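Local coordinates for uncharacterized protein (Bacteroides fragilis, PDB 4FR9) that is of unknown function but resembles beta-lactamase inhibitor proteins and belongs to a family of the PepSY clan, at residues A76-F81 and L119-G125; W89-V95 and F107-Q113. All coordinates share one frame; numbering follows the deposited sequence. Where two conformers were deposited one is given.

Contact 1: A76-F81 and L119-G125; sequences AVLTAF and LYFSEGG
Phe-121 lies under one flank of helix 75-83 and touches three of its residues in turn. Its CB meets CG1 of Val-77 at 3.8 Å, and CG and CD2 stay near the same methyl. Farther out, CE1 comes to 3.9 Å from CB of Ala-80. At the tip, CZ reaches CA of Phe-81 at 4.0 Å. With CG anti to its carbonyl carbon (chi1 -67°), the ring leaves the strand toward the helix. The helix residues reach this ring obliquely.

Val-77 is shared between two surfaces. CG1 sits anti to the backbone N (chi1 -180°) and goes to Phe-121. CG2 turns instead to the carbonyl oxygens of the turn, with Ser-122 O at 3.3 Å and Glu-123 O at 3.6 Å. Phe-81 meets Leu-119 edge-on: Leu-119 CD1 lies in the plane of the ring, 3.9 Å from CE1.

Beyond the strand, Ser-122 to Gly-125 form a type I beta turn, closed by the bond from Gly-125 N to Ser-122 O. Gly-125 has a positive phi (91°) and packs its bare CA against Ala-76 O at 3.6 Å, a CA-H...O contact. Ala-80 CB also abuts Gly-125 O, tightly, at 3.0 Å.

The contact packs helix 75-83 on strand 118-121, one strand in from the sheet edge. Phe-121 also touches Leu-127 of edge strand 127-129.

Contact 2: W89-V95 and F107-Q113; sequences WVVDDVV and FVVTVEQ
A classic beta bulge interrupts the antiparallel hairpin of strands 90-98 and 105-112. Two residues, Asp-92 and Asp-93, are set against the single Thr-110. Thr-110 O takes a bond from Asp-92 N at 2.8 Å and a weak one from Asp-93 N. Thr-110 N returns a bond to Asp-93 O. Past the bulge, regular pairing continues through Val-94 with Val-109 to Val-95 with Val-108, where Val-108 N meets Val-95 O almost straight (176° at the hydrogen).

Val-91, Val-94, Val-109 and Val-111 line one face of the sheet. There, CG1 of Val-91 meets CG1 of Val-109 at 4.0 Å. Glu-112 is on the other face, with Val-90 and Thr-110. Its CG lies between its backbone N and carbonyl carbon (chi1 70°), and in one of its two conformers the extended chain brings the carboxylate close to that of Asp-92, nearly perpendicular to it (89°).

At the open end, Gln-113 CB sits over the face of the Trp-89 six-membered ring, 3.5 Å from its centroid: a CH-pi contact. Val-111 CG2 meets CE3 of the same indole at 3.6 Å. Tyr-86 adds an edge-to-face contact to Trp-89. The whole is an antiparallel beta hairpin with a classic bulge, central in a meander sheet.

Both strands of contact 2 fall between the two segments of contact 1 in the chain: helix 75-83 comes first, then strands 90-98, 105-112 and 118-121. The centres of the two contacts are about 12 Å apart. Strands 105-112 and 118-121 are neighbours in one antiparallel sheet, whose strands follow chain order. Probable backbone hydrogen bonds tie them, from Phe-121 N to Phe-107 O and from Leu-119 N to Val-109 O. Contact 2 supplies strand pairing, and contact 1 lays the helix on the same sheet. Phe-81 belongs to both settings, since it also packs on Val-91, Val-109 and Val-111. Together they form a helix-on-sheet unit in the BLIP-like, PepSY-like part of the protein.

Contact 1: A76-F81 and L119-G125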
ATOM      1  N   ALA A  76       2.661 -18.629  -1.060  1.00 15.63           N
ATOM      2  CA  ALA A  76       1.704 -18.816  -2.142  1.00 15.70           C
ATOM      3  C   ALA A  76       1.803 -17.710  -3.179  1.00 14.54           C
ATOM      4  O   ALA A  76       1.515 -17.921  -4.366  1.00 15.64           O
ATOM      5  CB  ALA A  76       0.262 -18.881  -1.591  1.00 17.52           C
ATOM      6  N   VAL A  77       2.138 -16.502  -2.738  1.00 15.43           N
ATOM      7  CA  VAL A  77       2.207 -15.339  -3.616  1.00 15.12           C
ATOM      8  C   VAL A  77       3.494 -15.374  -4.425  1.00 14.37           C
ATOM      9  O   VAL A  77       3.489 -15.126  -5.626  1.00 15.16           O
ATOM     10  CB  VAL A  77       2.037 -14.036  -2.858  1.00 15.67           C
ATOM     11  CG1 VAL A  77       2.104 -12.835  -3.801  1.00 17.73           C
ATOM     12  CG2 VAL A  77       0.699 -14.037  -2.120  1.00 17.91           C
ATOM     13  N   LEU A  78       4.622 -15.666  -3.763  1.00 14.69           N
ATOM     14  CA  LEU A  78       5.881 -15.803  -4.507  1.00 14.70           C
ATOM     15  C   LEU A  78       5.743 -16.883  -5.585  1.00 14.30           C
ATOM     16  O   LEU A  78       6.157 -16.677  -6.719  1.00 15.32           O
ATOM     17  CB  LEU A  78       7.019 -16.135  -3.542  1.00 15.14           C
ATOM     18  CG  LEU A  78       8.385 -16.356  -4.239  1.00 16.27           C
ATOM     19  CD1 LEU A  78       8.849 -15.133  -4.980  1.00 17.41           C
ATOM     20  CD2 LEU A  78       9.414 -16.861  -3.179  1.00 19.09           C
ATOM     21  N   THR A  79       5.157 -18.020  -5.220  1.00 14.61           N
ATOM     22  CA  THR A  79       4.949 -19.105  -6.171  1.00 15.93           C
ATOM     23  C   THR A  79       4.098 -18.625  -7.346  1.00 16.06           C
ATOM     24  O   THR A  79       4.462 -18.854  -8.495  1.00 16.48           O
ATOM     25  CB  THR A  79       4.303 -20.330  -5.486  1.00 16.75           C
ATOM     26  OG1 THR A  79       5.189 -20.857  -4.504  1.00 18.15           O
ATOM     27  CG2 THR A  79       3.927 -21.413  -6.493  1.00 20.54           C
ATOM     28  N   ALA A  80       2.997 -17.947  -7.050  1.00 15.50           N
ATOM     29  CA  ALA A  80       2.121 -17.469  -8.121  1.00 15.92           C
ATOM     30  C   ALA A  80       2.860 -16.518  -9.055  1.00 15.64           C
ATOM     31  O   ALA A  80       2.710 -16.559 -10.273  1.00 17.02           O
ATOM     32  CB  ALA A  80       0.893 -16.794  -7.530  1.00 17.85           C
ATOM     33  N   PHE A  81       3.664 -15.616  -8.502  1.00 15.08           N
ATOM     34  CA  PHE A  81       4.408 -14.683  -9.351  1.00 15.33           C
ATOM     35  C   PHE A  81       5.370 -15.455 -10.241  1.00 15.70           C
ATOM     36  O   PHE A  81       5.466 -15.203 -11.445  1.00 16.67           O
ATOM     37  CB  PHE A  81       5.161 -13.648  -8.515  1.00 15.63           C
ATOM     38  CG  PHE A  81       6.042 -12.776  -9.359  1.00 15.92           C
ATOM     39  CD1 PHE A  81       5.480 -11.883 -10.269  1.00 17.09           C
ATOM     40  CD2 PHE A  81       7.404 -12.937  -9.379  1.00 18.15           C
ATOM     41  CE1 PHE A  81       6.251 -11.170 -11.125  1.00 18.82           C
ATOM     42  CE2 PHE A  81       8.180 -12.201 -10.206  1.00 19.69           C
ATOM     43  CZ  PHE A  81       7.623 -11.339 -11.102  1.00 19.10           C
ATOM     44  N   LEU A 119       0.784  -5.932 -10.628  1.00 15.38           N
ATOM     45  CA  LEU A 119       0.139  -7.223 -10.464  1.00 15.19           C
ATOM     46  C   LEU A 119      -0.342  -7.308  -9.036  1.00 13.87           C
ATOM     47  O   LEU A 119       0.436  -7.239  -8.104  1.00 15.67           O
ATOM     48  CB  LEU A 119       1.141  -8.342 -10.728  1.00 15.69           C
ATOM     49  CG  LEU A 119       1.865  -8.332 -12.057  1.00 16.31           C
ATOM     50  CD1 LEU A 119       2.932  -9.418 -12.084  1.00 17.48           C
ATOM     51  CD2 LEU A 119       0.868  -8.487 -13.199  1.00 18.80           C
ATOM     52  N   TYR A 120      -1.660  -7.466  -8.872  1.00 13.92           N
ATOM     53  CA  TYR A 120      -2.299  -7.541  -7.564  1.00 13.78           C
ATOM     54  C   TYR A 120      -2.641  -8.992  -7.285  1.00 13.29           C
ATOM     55  O   TYR A 120      -3.436  -9.590  -8.015  1.00 14.67           O
ATOM     56  CB  TYR A 120      -3.592  -6.736  -7.488  1.00 14.21           C
ATOM     57  CG  TYR A 120      -3.465  -5.233  -7.571  1.00 15.68           C
ATOM     58  CD1 TYR A 120      -3.008  -4.613  -8.700  1.00 16.11           C
ATOM     59  CD2 TYR A 120      -3.845  -4.442  -6.489  1.00 16.14           C
ATOM     60  CE1 TYR A 120      -2.922  -3.205  -8.779  1.00 17.31           C
ATOM     61  CE2 TYR A 120      -3.762  -3.050  -6.547  1.00 18.57           C
ATOM     62  CZ  TYR A 120      -3.276  -2.455  -7.668  1.00 18.82           C
ATOM     63  OH  TYR A 120      -3.196  -1.066  -7.725  1.00 22.06           O
ATOM     64  N   PHE A 121      -2.070  -9.546  -6.221  1.00 13.79           N
ATOM     65  CA  PHE A 121      -2.311 -10.930  -5.810  1.00 13.48           C
ATOM     66  C   PHE A 121      -3.046 -10.992  -4.483  1.00 13.39           C
ATOM     67  O   PHE A 121      -2.757 -10.244  -3.560  1.00 14.78           O
ATOM     68  CB  PHE A 121      -0.992 -11.678  -5.649  1.00 14.29           C
ATOM     69  CG  PHE A 121      -0.232 -11.888  -6.915  1.00 14.18           C
ATOM     70  CD1 PHE A 121      -0.484 -12.983  -7.715  1.00 14.47           C
ATOM     71  CD2 PHE A 121       0.772 -11.013  -7.275  1.00 15.07           C
ATOM     72  CE1 PHE A 121       0.228 -13.191  -8.878  1.00 15.83           C
ATOM     73  CE2 PHE A 121       1.506 -11.234  -8.430  1.00 16.53           C
ATOM     74  CZ  PHE A 121       1.239 -12.308  -9.235  1.00 16.77           C
ATOM     75  N   SER A 122      -3.948 -11.966  -4.382  1.00 14.15           N
ATOM     76  CA  SER A 122      -4.541 -12.314  -3.119  1.00 14.44           C
ATOM     77  C   SER A 122      -3.514 -13.036  -2.254  1.00 14.88           C
ATOM     78  O   SER A 122      -2.493 -13.545  -2.740  1.00 15.66           O
ATOM     79  CB  SER A 122      -5.749 -13.217  -3.323  1.00 14.93           C
ATOM     80  OG  SER A 122      -5.309 -14.465  -3.820  1.00 17.68           O
ATOM     81  N   GLU A 123      -3.818 -13.170  -0.963  1.00 15.82           N
ATOM     82  CA  GLU A 123      -2.982 -13.910   0.006  0.50 18.10           C
ATOM     83  C   GLU A 123      -2.736 -15.331  -0.427  1.00 18.50           C
ATOM     84  O   GLU A 123      -1.684 -15.904  -0.169  1.00 19.24           O
ATOM     85  CB  GLU A 123      -3.690 -13.973   1.365  0.50 21.94           C
ATOM     86  CG  GLU A 123      -3.721 -12.676   2.097  0.50 24.29           C
ATOM     87  CD  GLU A 123      -4.051 -12.903   3.562  0.50 28.88           C
ATOM     88  OE1 GLU A 123      -4.851 -13.830   3.834  0.50 32.94           O
ATOM     89  OE2 GLU A 123      -3.475 -12.194   4.419  0.50 37.87           O
ATOM     90  N   GLY A 124      -3.746 -15.929  -1.072  1.00 17.15           N
ATOM     91  CA  GLY A 124      -3.625 -17.279  -1.540  1.00 17.90           C
ATOM     92  C   GLY A 124      -2.951 -17.461  -2.880  1.00 17.58           C
ATOM     93  O   GLY A 124      -2.900 -18.573  -3.392  1.00 19.15           O
ATOM     94  N   GLY A 125      -2.470 -16.389  -3.484  1.00 16.38           N
ATOM     95  CA  GLY A 125      -1.739 -16.451  -4.706  1.00 17.00           C
ATOM     96  C   GLY A 125      -2.565 -16.318  -5.958  1.00 17.43           C
ATOM     97  O   GLY A 125      -2.094 -16.602  -7.043  1.00 22.82           O
TER

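Contact 2: W89-V95 and F107-Q113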
ATOM      1  N   TRP A  89       9.957 -10.632 -16.099  1.00 24.87           N
ATOM      2  CA  TRP A  89       9.999  -9.190 -16.148  1.00 24.33           C
ATOM      3  C   TRP A  89      10.842  -8.638 -15.008  1.00 24.59           C
ATOM      4  O   TRP A  89      10.983  -9.255 -13.958  1.00 27.92           O
ATOM      5  CB  TRP A  89       8.585  -8.607 -16.089  1.00 23.31           C
ATOM      6  CG  TRP A  89       7.702  -8.829 -17.301  1.00 24.13           C
ATOM      7  CD1 TRP A  89       7.656  -9.928 -18.120  1.00 26.69           C
ATOM      8  CD2 TRP A  89       6.693  -7.933 -17.775  1.00 23.80           C
ATOM      9  NE1 TRP A  89       6.701  -9.750 -19.091  1.00 27.63           N
ATOM     10  CE2 TRP A  89       6.118  -8.522 -18.918  1.00 26.35           C
ATOM     11  CE3 TRP A  89       6.273  -6.651 -17.388  1.00 25.15           C
ATOM     12  CZ2 TRP A  89       5.104  -7.891 -19.650  1.00 29.26           C
ATOM     13  CZ3 TRP A  89       5.263  -6.021 -18.125  1.00 27.02           C
ATOM     14  CH2 TRP A  89       4.697  -6.649 -19.235  1.00 28.87           C
ATOM     15  N   VAL A  90      11.374  -7.441 -15.184  1.00 25.49           N
ATOM     16  CA  VAL A  90      12.085  -6.768 -14.137  1.00 25.78           C
ATOM     17  C   VAL A  90      11.086  -6.321 -13.043  1.00 23.22           C
ATOM     18  O   VAL A  90      10.091  -5.692 -13.339  1.00 24.43           O
ATOM     19  CB  VAL A  90      12.859  -5.539 -14.671  1.00 28.51           C
ATOM     20  CG1 VAL A  90      13.437  -4.706 -13.535  1.00 29.37           C
ATOM     21  CG2 VAL A  90      13.963  -5.990 -15.628  1.00 31.35           C
ATOM     22  N   VAL A  91      11.423  -6.605 -11.796  1.00 22.21           N
ATOM     23  CA  VAL A  91      10.614  -6.164 -10.666  1.00 21.40           C
ATOM     24  C   VAL A  91      11.104  -4.798 -10.203  1.00 22.24           C
ATOM     25  O   VAL A  91      12.283  -4.624  -9.805  1.00 25.90           O
ATOM     26  CB  VAL A  91      10.637  -7.183  -9.497  1.00 21.44           C
ATOM     27  CG1 VAL A  91       9.832  -6.653  -8.298  1.00 21.97           C
ATOM     28  CG2 VAL A  91      10.130  -8.569  -9.950  1.00 23.09           C
ATOM     29  N   ASP A  92      10.186  -3.837 -10.224  1.00 21.02           N
ATOM     30  CA  ASP A  92      10.446  -2.491  -9.777  1.00 22.97           C
ATOM     31  C   ASP A  92      10.075  -2.204  -8.335  1.00 23.29           C
ATOM     32  O   ASP A  92      10.710  -1.378  -7.689  1.00 25.44           O
ATOM     33  CB  ASP A  92       9.681  -1.467 -10.629  1.00 23.93           C
ATOM     34  CG  ASP A  92      10.246  -1.316 -12.027  1.00 29.43           C
ATOM     35  OD1 ASP A  92      11.400  -1.730 -12.289  1.00 29.41           O
ATOM     36  OD2 ASP A  92       9.501  -0.776 -12.867  1.00 33.49           O
ATOM     37  N   ASP A  93       9.010  -2.822  -7.827  1.00 20.79           N
ATOM     38  CA  ASP A  93       8.626  -2.629  -6.442  0.50 21.03           C
ATOM     39  C   ASP A  93       7.682  -3.730  -6.015  1.00 17.67           C
ATOM     40  O   ASP A  93       7.101  -4.444  -6.836  1.00 18.42           O
ATOM     41  CB  ASP A  93       7.977  -1.267  -6.172  0.50 21.88           C
ATOM     42  CG  ASP A  93       8.078  -0.844  -4.705  0.50 27.30           C
ATOM     43  OD1 ASP A  93       8.740  -1.550  -3.899  0.50 26.82           O
ATOM     44  OD2 ASP A  93       7.515   0.221  -4.360  0.50 35.60           O
ATOM     45  N   VAL A  94       7.596  -3.885  -4.704  1.00 17.67           N
ATOM     46  CA  VAL A  94       6.740  -4.866  -4.057  1.00 16.50           C
ATOM     47  C   VAL A  94       6.137  -4.225  -2.824  1.00 16.33           C
ATOM     48  O   VAL A  94       6.887  -3.735  -1.980  1.00 18.00           O
ATOM     49  CB  VAL A  94       7.520  -6.132  -3.663  1.00 17.02           C
ATOM     50  CG1 VAL A  94       6.566  -7.157  -3.120  1.00 18.34           C
ATOM     51  CG2 VAL A  94       8.317  -6.701  -4.853  1.00 19.31           C
ATOM     52  N   VAL A  95       4.815  -4.224  -2.719  1.00 15.95           N
ATOM     53  CA  VAL A  95       4.129  -3.639  -1.566  1.00 16.47           C
ATOM     54  C   VAL A  95       2.982  -4.530  -1.140  1.00 15.83           C
ATOM     55  O   VAL A  95       2.516  -5.377  -1.908  1.00 16.67           O
ATOM     56  CB  VAL A  95       3.640  -2.179  -1.808  1.00 17.69           C
ATOM     57  CG1 VAL A  95       4.790  -1.271  -2.287  1.00 19.08           C
ATOM     58  CG2 VAL A  95       2.496  -2.144  -2.796  1.00 17.82           C
ATOM     59  N   PHE A 107      -1.219  -8.134  -2.407  1.00 14.48           N
ATOM     60  CA  PHE A 107       0.226  -7.973  -2.616  1.00 14.64           C
ATOM     61  C   PHE A 107       0.419  -7.466  -4.035  1.00 14.47           C
ATOM     62  O   PHE A 107      -0.078  -8.081  -4.981  1.00 17.18           O
ATOM     63  CB  PHE A 107       0.928  -9.303  -2.434  1.00 15.33           C
ATOM     64  CG  PHE A 107       0.889  -9.785  -1.040  1.00 15.80           C
ATOM     65  CD1 PHE A 107       1.878  -9.375  -0.129  1.00 17.79           C
ATOM     66  CD2 PHE A 107      -0.115 -10.589  -0.586  1.00 16.60           C
ATOM     67  CE1 PHE A 107       1.829  -9.769   1.179  1.00 18.74           C
ATOM     68  CE2 PHE A 107      -0.162 -10.993   0.757  1.00 19.75           C
ATOM     69  CZ  PHE A 107       0.822 -10.584   1.619  1.00 18.98           C
ATOM     70  N   VAL A 108       1.155  -6.366  -4.195  1.00 14.68           N
ATOM     71  CA  VAL A 108       1.300  -5.719  -5.476  1.00 14.56           C
ATOM     72  C   VAL A 108       2.751  -5.792  -5.900  1.00 14.72           C
ATOM     73  O   VAL A 108       3.628  -5.247  -5.226  1.00 15.85           O
ATOM     74  CB  VAL A 108       0.802  -4.274  -5.482  1.00 16.34           C
ATOM     75  CG1 VAL A 108       0.839  -3.738  -6.886  1.00 18.12           C
ATOM     76  CG2 VAL A 108      -0.612  -4.165  -4.898  1.00 18.53           C
ATOM     77  N   VAL A 109       2.979  -6.459  -7.015  1.00 14.60           N
ATOM     78  CA  VAL A 109       4.302  -6.567  -7.614  1.00 15.40           C
ATOM     79  C   VAL A 109       4.299  -5.708  -8.879  1.00 15.83           C
ATOM     80  O   VAL A 109       3.494  -5.955  -9.779  1.00 16.48           O
ATOM     81  CB  VAL A 109       4.673  -8.028  -7.956  1.00 16.59           C
ATOM     82  CG1 VAL A 109       6.107  -8.110  -8.540  1.00 18.27           C
ATOM     83  CG2 VAL A 109       4.551  -8.902  -6.750  1.00 18.13           C
ATOM     84  N   THR A 110       5.154  -4.682  -8.926  1.00 17.26           N
ATOM     85  CA  THR A 110       5.282  -3.830 -10.097  1.00 18.34           C
ATOM     86  C   THR A 110       6.395  -4.367 -10.958  1.00 17.75           C
ATOM     87  O   THR A 110       7.517  -4.514 -10.484  1.00 20.02           O
ATOM     88  CB  THR A 110       5.603  -2.382  -9.718  1.00 19.48           C
ATOM     89  OG1 THR A 110       4.657  -1.917  -8.758  1.00 21.47           O
ATOM     90  CG2 THR A 110       5.650  -1.503 -10.937  1.00 22.57           C
ATOM     91  N   VAL A 111       6.075  -4.684 -12.208  1.00 18.21           N
ATOM     92  CA  VAL A 111       6.993  -5.271 -13.159  1.00 19.70           C
ATOM     93  C   VAL A 111       7.070  -4.408 -14.416  1.00 21.61           C
ATOM     94  O   VAL A 111       6.124  -3.712 -14.769  1.00 22.42           O
ATOM     95  CB  VAL A 111       6.622  -6.721 -13.540  1.00 19.53           C
ATOM     96  CG1 VAL A 111       6.926  -7.687 -12.421  1.00 21.65           C
ATOM     97  CG2 VAL A 111       5.193  -6.822 -14.004  1.00 21.95           C
ATOM     98  N   GLU A 112       8.204  -4.492 -15.090  1.00 23.70           N
ATOM     99  CA  GLU A 112       8.360  -3.731 -16.326  0.50 25.97           C
ATOM    100  C   GLU A 112       9.047  -4.537 -17.419  1.00 27.15           C
ATOM    101  O   GLU A 112       9.942  -5.345 -17.174  1.00 28.81           O
ATOM    102  CB  GLU A 112       9.092  -2.415 -16.060  0.50 28.19           C
ATOM    103  CG  GLU A 112      10.573  -2.605 -15.715  0.50 32.22           C
ATOM    104  CD  GLU A 112      11.312  -1.315 -15.338  0.50 39.40           C
ATOM    105  OE1 GLU A 112      10.674  -0.245 -15.280  0.50 41.64           O
ATOM    106  OE2 GLU A 112      12.541  -1.389 -15.081  0.50 42.35           O
ATOM    107  N   GLN A 113       8.565  -4.320 -18.635  1.00 28.05           N
ATOM    108  CA  GLN A 113       9.150  -4.874 -19.854  1.00 30.40           C
ATOM    109  C   GLN A 113       8.633  -3.947 -20.958  1.00 32.88           C
ATOM    110  O   GLN A 113       7.712  -4.290 -21.690  1.00 34.26           O
ATOM    111  CB  GLN A 113       8.738  -6.329 -20.075  1.00 30.74           C
ATOM    112  CG  GLN A 113       9.468  -7.017 -21.238  1.00 34.33           C
ATOM    113  CD  GLN A 113       9.009  -8.441 -21.452  1.00 36.48           C
ATOM    114  OE1 GLN A 113       9.642  -9.377 -20.966  1.00 42.67           O
ATOM    115  NE2 GLN A 113       7.881  -8.617 -22.149  1.00 39.74           N
TER